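Long-range contact in probable 2-hydroxyhepta-2,4-diene-1,7-dioate isomerase (Thermus thermophilus, PDB 2DFU), which probably binds a metal ion and acts as an isomerase or acetylpyruvate hydrolase of the fumarylacetoacetate hydrolase family: residues D182-T187 / R194-T199. Numbering follows the deposited sequence.
Sequences DTWVRT and RQEGHT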
# COMPACT_ATOMS: atom_id res chain seq x y z
N ASP A 182 6.64 17.51 20.88
CA ASP A 182 6.15 18.40 21.93
C ASP A 182 4.69 18.80 21.72
O ASP A 182 4.37 19.98 21.59
CB ASP A 182 7.02 19.65 22.03
CG ASP A 182 6.73 20.47 23.28
OD1 ASP A 182 6.47 19.87 24.35
OD2 ASP A 182 6.78 21.72 23.20
N THR A 183 3.80 17.81 21.68
CA THR A 183 2.38 18.08 21.50
C THR A 183 1.55 16.99 22.17
O THR A 183 2.08 15.96 22.59
CB THR A 183 2.01 18.19 20.00
OG1 THR A 183 0.68 18.73 19.88
CG2 THR A 183 2.05 16.83 19.32
N TRP A 184 0.24 17.21 22.27
CA TRP A 184 -0.65 16.25 22.89
C TRP A 184 -1.67 15.67 21.92
O TRP A 184 -2.16 16.35 21.02
CB TRP A 184 -1.41 16.88 24.06
CG TRP A 184 -0.55 17.25 25.22
CD1 TRP A 184 0.26 18.34 25.33
CD2 TRP A 184 -0.39 16.51 26.44
NE1 TRP A 184 0.91 18.33 26.54
CE2 TRP A 184 0.54 17.22 27.24
CE3 TRP A 184 -0.94 15.32 26.94
CZ2 TRP A 184 0.93 16.78 28.51
CZ3 TRP A 184 -0.55 14.88 28.20
CH2 TRP A 184 0.38 15.61 28.97
N VAL A 185 -1.98 14.40 22.13
CA VAL A 185 -2.96 13.69 21.32
C VAL A 185 -4.09 13.30 22.27
O VAL A 185 -3.88 12.55 23.22
CB VAL A 185 -2.36 12.41 20.69
CG1 VAL A 185 -3.43 11.64 19.96
CG2 VAL A 185 -1.22 12.77 19.74
N ARG A 186 -5.30 13.80 22.01
CA ARG A 186 -6.44 13.48 22.85
C ARG A 186 -7.61 12.95 22.02
O ARG A 186 -7.99 13.54 21.00
CB ARG A 186 -6.88 14.72 23.64
CG ARG A 186 -5.80 15.28 24.57
CD ARG A 186 -6.34 16.42 25.41
NE ARG A 186 -5.37 16.91 26.39
CZ ARG A 186 -4.45 17.83 26.15
NH1 ARG A 186 -4.36 18.38 24.94
NH2 ARG A 186 -3.62 18.21 27.11
N THR A 187 -8.18 11.83 22.47
CA THR A 187 -9.30 11.20 21.78
C THR A 187 -10.56 11.29 22.63
O THR A 187 -10.53 10.98 23.82
CB THR A 187 -9.02 9.71 21.50
OG1 THR A 187 -7.85 9.58 20.68
CG2 THR A 187 -10.20 9.07 20.79
N ARG A 194 -11.04 9.72 26.21
CA ARG A 194 -10.68 8.31 26.33
C ARG A 194 -9.18 8.09 26.26
O ARG A 194 -8.66 7.15 26.85
CB ARG A 194 -11.39 7.51 25.24
CG ARG A 194 -12.90 7.75 25.17
CD ARG A 194 -13.59 7.37 26.48
NE ARG A 194 -14.46 6.21 26.33
CZ ARG A 194 -15.76 6.26 26.04
NH1 ARG A 194 -16.36 7.43 25.86
NH2 ARG A 194 -16.44 5.13 25.90
N GLN A 195 -8.49 8.96 25.53
CA GLN A 195 -7.05 8.85 25.38
C GLN A 195 -6.36 10.21 25.54
O GLN A 195 -6.89 11.24 25.11
CB GLN A 195 -6.69 8.31 23.99
CG GLN A 195 -7.20 6.93 23.65
CD GLN A 195 -6.61 6.43 22.33
OE1 GLN A 195 -6.98 6.90 21.25
NE2 GLN A 195 -5.69 5.48 22.41
N GLU A 196 -5.18 10.19 26.14
CA GLU A 196 -4.40 11.41 26.33
C GLU A 196 -2.92 11.04 26.41
O GLU A 196 -2.50 10.35 27.33
CB GLU A 196 -4.81 12.14 27.61
CG GLU A 196 -4.10 13.48 27.79
CD GLU A 196 -4.60 14.27 28.99
OE1 GLU A 196 -4.37 13.83 30.13
OE2 GLU A 196 -5.23 15.34 28.78
N GLY A 197 -2.15 11.49 25.43
CA GLY A 197 -0.73 11.19 25.44
C GLY A 197 0.09 12.38 24.99
O GLY A 197 -0.31 13.13 24.12
N HIS A 198 1.25 12.55 25.62
CA HIS A 198 2.16 13.63 25.28
C HIS A 198 3.16 12.97 24.34
O HIS A 198 3.71 11.92 24.67
CB HIS A 198 2.85 14.14 26.55
CG HIS A 198 3.61 15.42 26.36
ND1 HIS A 198 4.23 16.07 27.40
CD2 HIS A 198 3.85 16.16 25.25
CE1 HIS A 198 4.82 17.16 26.94
NE2 HIS A 198 4.60 17.24 25.64
N THR A 199 3.38 13.56 23.16
CA THR A 199 4.29 12.95 22.19
C THR A 199 5.75 12.87 22.62
O THR A 199 6.55 12.19 21.98
CB THR A 199 4.23 13.67 20.82
OG1 THR A 199 4.60 15.05 20.97
CG2 THR A 199 2.83 13.58 20.22
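The indole of Trp184 and the imidazole of His198 stack face to face, the five-membered rings 4.2 Å apart between centroids and their planes 15° from parallel. CB of His198 sits almost squarely over the indole's six-membered ring in a CH-pi contact, and CG, anti to the backbone N (chi1 -169°), carries the imidazole over the five-membered ring. NH2 of Arg186 lies over the indole's opposite face. The extended Arg186 side chain also brings NE to Glu196 OE2 at 2.9 Å; this salt bridge lies near the guanidinium plane and uses the carboxylate's anti lone pair, while NH1 pairs with Glu247. On the other face of the sheet, the Thr187 hydroxyl OG1 donates to Gln195 OE1 (2.9 Å), an amide oxygen that also accepts from Gly115 N. Both sets of side chains project from an antiparallel beta hairpin, whose strand 184-189 also pairs with strand 241-246. Gly197 and Val185, a hydrogen-bonded pair, exchange two backbone bonds. Arg194 and Gln195 both face Thr187 in a classic beta bulge, where Thr187 O takes Arg194 N at 2.7 Å and Gln195 N weakly. At the other end, Thr199 OG1 accepts Thr183 N (3.0 Å) and bonds to Pro180 O, a double role suited to a hydroxyl.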